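Local atomic coordinates of putative invasin (Yersinia pseudotuberculosis IP 31758, PDB entry 5N40), a protein that probably acts as a surface adhesin of Yersinia in cell attachment, with immunoglobulin-like domains that carry a C-type lectin-like domain. Residues V48-T53 against Y68-T73; P105-V110 against K130-D135; N260-E265 against T307-R312; Q286-Y291 against F323-N328. The protein carries 1 engineered substitution. One frame throughout, in Å; residues are numbered along the deposited sequence.

Contact 1: residues V48-T53 against Y68-T73; sequences VAFTST and YTATLT
Val48, Phe50 and Ser52 face Tyr68, Ala70 and Leu72 in an apolar contact across the core of the N-terminal immunoglobulin-like domain. The strands 48-52 and 67-73 are not hydrogen-bonded to each other. The short axes come within 8.3 Å and run in roughly the same sense, 36° apart. At the first end, Val48 CG2 sits over one face of the Tyr68 ring, 3.7 Å from the ring centroid, in a CH-pi contact offset toward the rim. The Val48 and Tyr68 side chains cross at about a right angle. Val48 CG1 is anti to the backbone N (chi1 175°), and CG2 lies beside that N and does the touching. The Tyr68 hydroxyl OH is bonded to Val43 O and Gln46 N, which anchors the far end of the ring. In the middle, the Phe50 ring presents its edge to the other strand. Its CD2 packs on Ala70 CB at 3.7 Å, and its CZ lies 3.5 Å from Tyr68 O, near the ring plane. The ring edge thus lies beside the Ala70 methyl and reaches the backbone at Tyr68. At the last end, Leu72 CD1 meets Ser52 at both CB and OG. Ser52 OG has its hydrogen bond with Leu54 O. Val60, Val31 and Val85 pack around Phe50, so several strands share this core. Non-bonded strands packed face to face through inward-pointing side chains are characteristic of the beta sandwich of the immunoglobulin-like fold.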
# COMPACT_ATOMS: atom_id res chain seq x y z
N VAL A 48 35.24 33.82 -16.45
CA VAL A 48 34.86 33.06 -15.26
C VAL A 48 33.69 32.15 -15.61
O VAL A 48 32.76 32.56 -16.33
CB VAL A 48 34.50 34.02 -14.11
CG1 VAL A 48 33.97 33.27 -12.89
CG2 VAL A 48 35.71 34.86 -13.74
N ALA A 49 33.74 30.92 -15.12
CA ALA A 49 32.66 29.96 -15.28
C ALA A 49 32.37 29.31 -13.94
O ALA A 49 33.29 29.08 -13.14
CB ALA A 49 32.99 28.89 -16.32
N PHE A 50 31.10 29.02 -13.69
CA PHE A 50 30.66 28.32 -12.49
C PHE A 50 30.10 26.95 -12.87
O PHE A 50 29.58 26.75 -13.97
CB PHE A 50 29.57 29.09 -11.74
CG PHE A 50 29.99 30.47 -11.27
CD1 PHE A 50 31.29 30.75 -10.90
CD2 PHE A 50 29.05 31.50 -11.20
CE1 PHE A 50 31.65 32.03 -10.47
CE2 PHE A 50 29.40 32.76 -10.79
CZ PHE A 50 30.70 33.03 -10.42
N THR A 51 30.20 26.00 -11.94
CA THR A 51 29.50 24.73 -12.06
C THR A 51 28.72 24.48 -10.78
O THR A 51 29.06 25.00 -9.72
CB THR A 51 30.46 23.56 -12.34
OG1 THR A 51 31.24 23.29 -11.17
CG2 THR A 51 31.38 23.89 -13.50
N SER A 52 27.67 23.68 -10.90
CA SER A 52 26.85 23.29 -9.76
C SER A 52 26.42 21.84 -9.92
O SER A 52 26.07 21.42 -11.03
CB SER A 52 25.61 24.16 -9.62
OG SER A 52 24.85 23.78 -8.48
N THR A 53 26.40 21.09 -8.81
CA THR A 53 26.00 19.69 -8.87
C THR A 53 24.49 19.53 -9.02
O THR A 53 24.03 18.46 -9.45
CB THR A 53 26.47 18.95 -7.62
OG1 THR A 53 25.95 19.58 -6.44
CG2 THR A 53 27.99 18.91 -7.56
N TYR A 68 31.92 38.71 -10.14
CA TYR A 68 31.35 37.95 -11.25
C TYR A 68 30.16 37.16 -10.73
O TYR A 68 30.29 36.43 -9.74
CB TYR A 68 32.39 37.01 -11.87
CG TYR A 68 33.65 37.70 -12.33
CD1 TYR A 68 34.62 38.12 -11.42
CD2 TYR A 68 33.88 37.94 -13.68
CE1 TYR A 68 35.77 38.76 -11.84
CE2 TYR A 68 35.04 38.57 -14.11
CZ TYR A 68 35.98 38.97 -13.18
OH TYR A 68 37.14 39.60 -13.60
N THR A 69 29.02 37.29 -11.39
CA THR A 69 27.78 36.71 -10.89
C THR A 69 27.08 35.87 -11.95
O THR A 69 27.26 36.06 -13.15
CB THR A 69 26.82 37.80 -10.40
OG1 THR A 69 26.51 38.69 -11.47
CG2 THR A 69 27.46 38.58 -9.27
N ALA A 70 26.27 34.93 -11.47
CA ALA A 70 25.37 34.15 -12.30
C ALA A 70 24.18 33.74 -11.45
O ALA A 70 24.25 33.70 -10.22
CB ALA A 70 26.04 32.92 -12.91
N THR A 71 23.06 33.45 -12.12
CA THR A 71 21.86 32.99 -11.44
C THR A 71 21.78 31.47 -11.55
O THR A 71 21.82 30.93 -12.66
CB THR A 71 20.61 33.64 -12.03
OG1 THR A 71 20.67 35.06 -11.81
CG2 THR A 71 19.34 33.08 -11.39
N LEU A 72 21.67 30.80 -10.41
CA LEU A 72 21.35 29.39 -10.36
C LEU A 72 19.84 29.22 -10.23
O LEU A 72 19.21 29.92 -9.43
CB LEU A 72 22.04 28.70 -9.18
CG LEU A 72 21.75 27.21 -9.06
CD1 LEU A 72 22.87 26.41 -9.68
CD2 LEU A 72 21.54 26.80 -7.62
N THR A 73 19.29 28.30 -11.00
CA THR A 73 17.88 27.93 -10.88
C THR A 73 17.80 26.49 -10.40
O THR A 73 18.49 25.62 -10.94
CB THR A 73 17.15 28.10 -12.22
OG1 THR A 73 17.20 29.49 -12.61
CG2 THR A 73 15.69 27.66 -12.11

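Contact 2: residues P105-V110 against K130-D135; sequences PVDLTV and KYKSTD
Asp107 OD2 accepts a nearly straight hydrogen bond from Ser133 N, at 2.8 Å and 174° at the hydrogen. The donor approaches on the syn side of the carboxylate, somewhat out of its plane. The same oxygen takes a hydrogen from water 1, which also donates to Thr134 O. One carboxylate oxygen therefore holds the turn twice, once directly and once through water. The backbones are joined by three further bonds. Asp107 N donates to Lys130 O at 2.8 Å, and Lys130 N returns a bond to Asp107 O at 3.1 Å. Lys132 N donates to Pro105 O at 3.0 Å. Asp107 and Lys130 thus form an antiparallel hydrogen-bonded pair, and Val106 and Tyr131 the non-hydrogen-bonded pair next to it. The Lys132 side chain crosses Asp107 at about a right angle. Its CG lies 3.6 Å from Asp107 OD1, and a bend at chi3 (-73°) turns CE toward Val106 O. Its ammonium NZ forms a salt bridge with Asp208, whose carboxylate also accepts from Val106 N. Lys130 NZ bridges to Asp135 OD1 at 2.8 Å. Apolar contact is slight: Pro105 CB meets Lys132 CB at 4.0 Å, and Val106 CG1 is near Tyr131 CD1. Within 131-134 the chain makes a type II beta turn, closed by Thr134 N on Tyr131 O. Here an antiparallel edge pairing runs into a type II beta turn, whose Ser133 N is held by the Asp107 carboxylate, at the start of the first strand of a bacterial immunoglobulin-like domain.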
# COMPACT_ATOMS: atom_id res chain seq x y z
N PRO A 105 7.37 22.01 -1.28
CA PRO A 105 6.03 21.79 -0.72
C PRO A 105 5.08 21.34 -1.82
O PRO A 105 5.02 21.94 -2.89
CB PRO A 105 5.65 23.16 -0.16
CG PRO A 105 6.97 23.80 0.17
CD PRO A 105 7.92 23.33 -0.90
N VAL A 106 4.34 20.26 -1.54
CA VAL A 106 3.41 19.70 -2.51
C VAL A 106 2.09 19.34 -1.83
O VAL A 106 2.00 19.17 -0.62
CB VAL A 106 3.97 18.45 -3.21
CG1 VAL A 106 5.12 18.83 -4.13
CG2 VAL A 106 4.41 17.40 -2.18
N ASP A 107 1.05 19.24 -2.66
CA ASP A 107 -0.21 18.61 -2.30
C ASP A 107 -0.27 17.25 -2.98
O ASP A 107 0.02 17.15 -4.18
CB ASP A 107 -1.43 19.43 -2.73
CG ASP A 107 -1.46 20.82 -2.12
OD1 ASP A 107 -1.22 20.96 -0.90
OD2 ASP A 107 -1.76 21.77 -2.87
N LEU A 108 -0.64 16.23 -2.23
CA LEU A 108 -0.73 14.88 -2.75
C LEU A 108 -2.19 14.48 -2.95
O LEU A 108 -3.03 14.71 -2.08
CB LEU A 108 -0.06 13.87 -1.82
CG LEU A 108 1.42 14.07 -1.51
CD1 LEU A 108 1.94 12.88 -0.71
CD2 LEU A 108 2.22 14.25 -2.76
N THR A 109 -2.46 13.86 -4.09
CA THR A 109 -3.70 13.15 -4.33
C THR A 109 -3.38 11.67 -4.46
O THR A 109 -2.38 11.30 -5.09
CB THR A 109 -4.39 13.65 -5.60
OG1 THR A 109 -4.59 15.06 -5.52
CG2 THR A 109 -5.74 12.97 -5.79
N VAL A 110 -4.22 10.81 -3.88
CA VAL A 110 -4.01 9.37 -3.91
C VAL A 110 -5.25 8.71 -4.48
O VAL A 110 -6.35 8.88 -3.93
CB VAL A 110 -3.69 8.80 -2.51
CG1 VAL A 110 -3.34 7.32 -2.61
CG2 VAL A 110 -2.54 9.57 -1.89
N LYS A 130 1.51 17.78 -6.80
CA LYS A 130 1.53 19.09 -7.42
C LYS A 130 2.13 20.09 -6.45
O LYS A 130 1.96 19.96 -5.23
CB LYS A 130 0.12 19.53 -7.83
CG LYS A 130 -0.52 18.59 -8.84
CD LYS A 130 -1.98 18.89 -9.07
CE LYS A 130 -2.58 17.95 -10.09
NZ LYS A 130 -4.03 18.20 -10.25
N TYR A 131 2.82 21.09 -6.98
CA TYR A 131 3.38 22.11 -6.12
C TYR A 131 2.25 22.78 -5.34
O TYR A 131 1.19 23.08 -5.89
CB TYR A 131 4.17 23.14 -6.93
CG TYR A 131 5.37 22.55 -7.61
CD1 TYR A 131 6.37 21.92 -6.87
CD2 TYR A 131 5.52 22.59 -8.98
CE1 TYR A 131 7.47 21.35 -7.48
CE2 TYR A 131 6.62 22.04 -9.60
CZ TYR A 131 7.60 21.42 -8.84
OH TYR A 131 8.69 20.87 -9.45
N LYS A 132 2.50 23.01 -4.06
CA LYS A 132 1.44 23.30 -3.12
C LYS A 132 0.58 24.48 -3.59
O LYS A 132 1.10 25.55 -3.92
CB LYS A 132 2.03 23.59 -1.74
CG LYS A 132 1.00 23.82 -0.67
CD LYS A 132 1.59 23.73 0.72
CE LYS A 132 1.93 22.29 1.12
NZ LYS A 132 2.55 22.24 2.49
N SER A 133 -0.74 24.25 -3.59
CA SER A 133 -1.77 25.23 -3.94
C SER A 133 -1.79 25.56 -5.42
O SER A 133 -2.41 26.55 -5.81
CB SER A 133 -1.63 26.52 -3.11
OG SER A 133 -0.64 27.38 -3.64
N THR A 134 -1.14 24.76 -6.26
CA THR A 134 -1.16 24.96 -7.70
C THR A 134 -1.60 23.69 -8.40
O THR A 134 -1.77 22.63 -7.77
CB THR A 134 0.22 25.37 -8.26
OG1 THR A 134 1.04 24.21 -8.41
CG2 THR A 134 0.91 26.40 -7.35
N ASP A 135 -1.76 23.79 -9.72
CA ASP A 135 -2.06 22.63 -10.56
C ASP A 135 -0.84 22.20 -11.37
O ASP A 135 -0.99 21.50 -12.38
CB ASP A 135 -3.24 22.94 -11.48
CG ASP A 135 -3.85 21.68 -12.08
OD1 ASP A 135 -4.31 20.81 -11.31
OD2 ASP A 135 -3.87 21.57 -13.33
O HOH W 1 -2.68 21.57 -5.45

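Contact 3: residues N260-E265 against T307-R312; sequences NVENNE and TMQVYR
Glu262 OE2 accepts a hydrogen bond from Met308 N, 2.8 Å long and 161° at the hydrogen. The N-H comes in on the syn side of the carboxylate and close to its plane. Thr307 N is also near this oxygen, at 3.1 Å. The Met308 side chain lies against the same group, with CB 3.2 Å from Glu262 OE2. The other oxygen, Glu262 OE1, takes two waters and one side-chain N-H. Water 3 donates to it at 2.6 Å and accepts from Gln309 N, so it links the carboxylate to the next backbone N-H. Water 2 donates to Glu262 OE1 and to Asn260 OD1, and accepts from Gln309 NE2. Asn260 supports the carboxylate from within its own strand. Its ND2 donates to Glu262 OE1 at 2.9 Å, on the anti lone pair and in the plane of the Asn260 amide. That amide also rests on Gln309 CG, 3.6 Å from Asn260 ND2, while the two amide planes stand 87° apart. Glu262 CG is anti to the backbone N (chi1 -173°), and the chain continues extended, which carries the carboxylate across to the loop. Behind it, the type I' turn 262-265 ends the strand, and Trp267 NE1 donates to Glu262 O. Pro306 packs on the Glu262 side chain, and Thr307 OG1 is bonded to Asn297. Glu262 is buried, yet its oxygens accept from two protein N-H groups and two waters. Such an environment would be expected to stabilise a negative charge. The partly hydrated carboxylate thus joins the hairpin to residues 307-309.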
# COMPACT_ATOMS: atom_id res chain seq x y z
N ASN A 260 -20.84 -21.45 16.55
CA ASN A 260 -19.49 -21.96 16.32
C ASN A 260 -18.62 -20.80 15.87
O ASN A 260 -18.94 -20.16 14.86
CB ASN A 260 -19.50 -23.08 15.27
CG ASN A 260 -18.10 -23.56 14.92
OD1 ASN A 260 -17.28 -23.79 15.80
ND2 ASN A 260 -17.83 -23.72 13.63
N VAL A 261 -17.55 -20.51 16.60
CA VAL A 261 -16.58 -19.51 16.19
C VAL A 261 -15.51 -20.19 15.35
O VAL A 261 -14.82 -21.11 15.83
CB VAL A 261 -15.96 -18.78 17.40
CG1 VAL A 261 -14.99 -17.71 16.93
CG2 VAL A 261 -17.05 -18.18 18.27
N GLU A 262 -15.35 -19.74 14.11
CA GLU A 262 -14.39 -20.36 13.22
C GLU A 262 -13.99 -19.35 12.16
O GLU A 262 -14.85 -18.66 11.60
CB GLU A 262 -14.98 -21.62 12.57
CG GLU A 262 -13.99 -22.41 11.76
CD GLU A 262 -14.54 -23.76 11.34
OE1 GLU A 262 -15.53 -24.22 11.94
OE2 GLU A 262 -13.97 -24.35 10.40
N ASN A 263 -12.68 -19.25 11.90
CA ASN A 263 -12.13 -18.33 10.90
C ASN A 263 -12.59 -16.90 11.16
O ASN A 263 -12.99 -16.18 10.25
CB ASN A 263 -12.50 -18.77 9.48
CG ASN A 263 -12.02 -20.18 9.18
OD1 ASN A 263 -10.97 -20.59 9.66
ND2 ASN A 263 -12.80 -20.92 8.39
N ASN A 264 -12.55 -16.50 12.44
CA ASN A 264 -12.81 -15.13 12.87
C ASN A 264 -14.25 -14.69 12.61
O ASN A 264 -14.53 -13.48 12.55
CB ASN A 264 -11.83 -14.16 12.22
CG ASN A 264 -10.41 -14.34 12.73
OD1 ASN A 264 -10.20 -14.54 13.92
ND2 ASN A 264 -9.44 -14.28 11.83
N GLU A 265 -15.16 -15.65 12.46
CA GLU A 265 -16.58 -15.38 12.34
C GLU A 265 -17.35 -16.31 13.27
O GLU A 265 -16.88 -17.39 13.63
CB GLU A 265 -17.06 -15.57 10.89
CG GLU A 265 -16.27 -14.79 9.84
CD GLU A 265 -16.56 -13.29 9.87
OE1 GLU A 265 -17.51 -12.88 10.57
OE2 GLU A 265 -15.81 -12.54 9.20
N THR A 307 -14.96 -25.61 7.80
CA THR A 307 -15.02 -27.07 7.67
C THR A 307 -14.62 -27.82 8.94
O THR A 307 -14.57 -29.06 8.90
CB THR A 307 -14.15 -27.54 6.51
OG1 THR A 307 -12.80 -27.13 6.72
CG2 THR A 307 -14.66 -26.99 5.18
N MET A 308 -14.34 -27.14 10.05
CA MET A 308 -13.95 -27.87 11.26
C MET A 308 -15.11 -28.67 11.83
O MET A 308 -14.89 -29.66 12.54
CB MET A 308 -13.41 -26.91 12.32
CG MET A 308 -12.02 -26.39 12.03
SD MET A 308 -11.41 -25.28 13.32
CE MET A 308 -9.70 -25.10 12.85
N GLN A 309 -16.35 -28.28 11.55
CA GLN A 309 -17.53 -28.96 12.07
C GLN A 309 -18.34 -29.53 10.91
O GLN A 309 -18.34 -28.98 9.80
CB GLN A 309 -18.40 -28.04 12.92
CG GLN A 309 -17.64 -27.26 13.99
CD GLN A 309 -16.82 -28.15 14.91
OE1 GLN A 309 -17.05 -29.36 15.02
NE2 GLN A 309 -15.83 -27.56 15.59
N VAL A 310 -19.03 -30.63 11.18
CA VAL A 310 -19.69 -31.38 10.11
C VAL A 310 -20.91 -30.63 9.60
O VAL A 310 -21.44 -29.71 10.24
CB VAL A 310 -20.05 -32.79 10.59
CG1 VAL A 310 -18.81 -33.50 11.09
CG2 VAL A 310 -21.13 -32.73 11.69
N TYR A 311 -21.36 -31.04 8.41
CA TYR A 311 -22.54 -30.50 7.75
C TYR A 311 -23.65 -31.54 7.77
O TYR A 311 -23.40 -32.73 7.52
CB TYR A 311 -22.21 -30.10 6.31
CG TYR A 311 -21.45 -28.79 6.21
CD1 TYR A 311 -20.17 -28.66 6.74
CD2 TYR A 311 -22.02 -27.68 5.60
CE1 TYR A 311 -19.49 -27.45 6.67
CE2 TYR A 311 -21.34 -26.47 5.52
CZ TYR A 311 -20.08 -26.36 6.05
OH TYR A 311 -19.41 -25.15 5.97
N ARG A 312 -24.87 -31.11 8.05
CA ARG A 312 -25.99 -32.03 8.16
C ARG A 312 -26.48 -32.45 6.78
O ARG A 312 -26.43 -31.69 5.81
CB ARG A 312 -27.15 -31.41 8.95
CG ARG A 312 -26.83 -31.21 10.43
CD ARG A 312 -28.09 -30.97 11.26
NE ARG A 312 -27.81 -31.13 12.69
CZ ARG A 312 -27.71 -32.30 13.31
NH1 ARG A 312 -27.87 -33.44 12.64
NH2 ARG A 312 -27.44 -32.34 14.61
O HOH W 2 -14.96 -24.84 14.94
O HOH W 3 -17.21 -25.73 10.56

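Contact 4: residues Q286-Y291 against F323-N328; sequences QLVSLY and FYVYMN
Met327 lays its thioether against helix 284-293, on Leu287, Leu290 and Tyr291, and fills the tight part of this contact. Its CE lies 3.4 Å from Leu287 O and 4.0 Å from Leu290 CD2, and it also touches Tyr291 CB. Bends at chi2 (-58°) and chi3 (-69°) fold the chain back, and the second of them sets CE against the helix backbone. Its SD packs on Leu287 CB. Beside it, Leu287 CD1 meets Val325 CG2 at 3.9 Å, the two side chains crossing at a slant. Phe244 of strand 242-245 covers Leu287 and Leu290, and Tyr311 packs on Met327, so this side is buried. The Val288 CG2 to Val325 CG1 pair is looser, at 4.2 Å. Toward the partly exposed side, apolar packing gives way to ring C-H atoms beside backbone carbonyls. The Tyr291 ring lies beside the backbone of Met327 and Asn328: CD1 is 3.5 Å from Met327 O, which lies at the ring edge, and CE1 is 3.4 Å from Asn328 O. Its hydroxyl OH is bonded to Leu296 N. No hydrogen bond crosses between the segments. Leu287 O, against which the methyl lies, already accepts Tyr291 N at 3.0 Å within the helix. The helix is held to strand 321-325 and to Met327 beyond it mainly by apolar packing, with aromatic C-H atoms next to carbonyl oxygens at the margin.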
# COMPACT_ATOMS: atom_id res chain seq x y z
N GLN A 286 -25.02 -36.00 -2.13
CA GLN A 286 -24.89 -34.68 -2.74
C GLN A 286 -23.74 -33.89 -2.10
O GLN A 286 -22.92 -33.31 -2.81
CB GLN A 286 -26.20 -33.91 -2.62
CG GLN A 286 -27.23 -34.34 -3.67
CD GLN A 286 -28.63 -33.89 -3.34
OE1 GLN A 286 -28.90 -33.35 -2.27
NE2 GLN A 286 -29.55 -34.12 -4.27
N LEU A 287 -23.68 -33.89 -0.77
CA LEU A 287 -22.59 -33.19 -0.09
C LEU A 287 -21.24 -33.80 -0.44
O LEU A 287 -20.25 -33.07 -0.60
CB LEU A 287 -22.81 -33.22 1.42
CG LEU A 287 -23.90 -32.28 1.94
CD1 LEU A 287 -24.26 -32.64 3.37
CD2 LEU A 287 -23.45 -30.82 1.85
N VAL A 288 -21.17 -35.13 -0.57
CA VAL A 288 -19.90 -35.75 -0.93
C VAL A 288 -19.50 -35.36 -2.34
O VAL A 288 -18.31 -35.16 -2.62
CB VAL A 288 -20.00 -37.29 -0.77
CG1 VAL A 288 -18.75 -37.95 -1.33
CG2 VAL A 288 -20.19 -37.66 0.69
N SER A 289 -20.47 -35.24 -3.25
CA SER A 289 -20.15 -34.82 -4.61
C SER A 289 -19.61 -33.39 -4.63
O SER A 289 -18.74 -33.07 -5.46
CB SER A 289 -21.39 -34.93 -5.50
OG SER A 289 -22.27 -33.83 -5.30
N LEU A 290 -20.10 -32.53 -3.75
CA LEU A 290 -19.52 -31.19 -3.63
C LEU A 290 -18.10 -31.26 -3.09
O LEU A 290 -17.20 -30.59 -3.61
CB LEU A 290 -20.40 -30.31 -2.73
CG LEU A 290 -19.94 -28.86 -2.53
CD1 LEU A 290 -19.91 -28.11 -3.84
CD2 LEU A 290 -20.84 -28.15 -1.53
N TYR A 291 -17.87 -32.08 -2.06
CA TYR A 291 -16.51 -32.30 -1.58
C TYR A 291 -15.58 -32.72 -2.72
O TYR A 291 -14.46 -32.22 -2.83
CB TYR A 291 -16.48 -33.36 -0.47
CG TYR A 291 -15.05 -33.78 -0.21
CD1 TYR A 291 -14.20 -32.96 0.54
CD2 TYR A 291 -14.53 -34.94 -0.75
CE1 TYR A 291 -12.88 -33.31 0.75
CE2 TYR A 291 -13.21 -35.30 -0.54
CZ TYR A 291 -12.39 -34.48 0.21
OH TYR A 291 -11.08 -34.82 0.41
N PHE A 323 -27.10 -39.05 8.61
CA PHE A 323 -25.69 -38.86 8.32
C PHE A 323 -25.34 -37.38 8.33
O PHE A 323 -26.12 -36.54 7.88
CB PHE A 323 -25.33 -39.45 6.96
CG PHE A 323 -25.39 -40.95 6.90
CD1 PHE A 323 -24.40 -41.72 7.48
CD2 PHE A 323 -26.42 -41.58 6.23
CE1 PHE A 323 -24.45 -43.10 7.42
CE2 PHE A 323 -26.48 -42.96 6.17
CZ PHE A 323 -25.49 -43.72 6.76
N TYR A 324 -24.14 -37.08 8.81
CA TYR A 324 -23.51 -35.78 8.62
C TYR A 324 -22.21 -36.01 7.84
O TYR A 324 -21.69 -37.13 7.79
CB TYR A 324 -23.25 -35.08 9.96
CG TYR A 324 -22.62 -35.95 11.04
CD1 TYR A 324 -21.26 -36.22 11.03
CD2 TYR A 324 -23.38 -36.46 12.08
CE1 TYR A 324 -20.67 -36.99 12.02
CE2 TYR A 324 -22.80 -37.23 13.08
CZ TYR A 324 -21.45 -37.49 13.04
OH TYR A 324 -20.85 -38.25 14.02
N VAL A 325 -21.70 -34.95 7.23
CA VAL A 325 -20.55 -35.06 6.34
C VAL A 325 -19.45 -34.11 6.80
O VAL A 325 -19.71 -32.93 7.07
CB VAL A 325 -20.93 -34.78 4.88
CG1 VAL A 325 -19.73 -35.01 3.97
CG2 VAL A 325 -22.11 -35.65 4.44
N TYR A 326 -18.23 -34.62 6.89
CA TYR A 326 -17.02 -33.83 7.08
C TYR A 326 -16.63 -33.23 5.73
O TYR A 326 -16.11 -33.93 4.86
CB TYR A 326 -15.88 -34.69 7.62
CG TYR A 326 -16.12 -35.34 8.97
CD1 TYR A 326 -17.01 -36.39 9.11
CD2 TYR A 326 -15.43 -34.91 10.10
CE1 TYR A 326 -17.21 -37.00 10.34
CE2 TYR A 326 -15.63 -35.50 11.33
CZ TYR A 326 -16.52 -36.54 11.45
OH TYR A 326 -16.72 -37.13 12.67
N MET A 327 -16.87 -31.94 5.55
CA MET A 327 -16.60 -31.34 4.24
C MET A 327 -15.13 -31.02 4.04
O MET A 327 -14.76 -30.54 2.96
CB MET A 327 -17.47 -30.09 4.06
CG MET A 327 -18.95 -30.41 3.97
SD MET A 327 -19.35 -31.53 2.61
CE MET A 327 -19.04 -30.50 1.19
N ASN A 328 -14.27 -31.30 5.02
CA ASN A 328 -12.83 -31.21 4.83
C ASN A 328 -12.23 -32.48 4.24
O ASN A 328 -11.18 -32.41 3.59
CB ASN A 328 -12.14 -30.89 6.16
CG ASN A 328 -12.54 -31.86 7.27
OD1 ASN A 328 -13.73 -32.12 7.50
ND2 ASN A 328 -11.55 -32.39 7.97

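In the fold
From the N terminus, contact 1 comes first and closes a short loop in the N-terminal immunoglobulin-like domain, joining opposed layers of its core. Contact 2 follows in series. It pairs the strand that opens the second domain with strand 123-131, closing a loop of 19 residues, 111-129, most of it strand. Its centre is about 30 Å from that of contact 1. Contacts 3 and 4 lie in the adhesion domain, on the other side of the chain's centre. Their segments alternate, so their loops cross: 286-291 falls between the segments of contact 3, and 307-312 between those of contact 4. They touch where strands 311-313 and 321-325 are neighbours. Hairpin, helix and small sheet are thereby tied together.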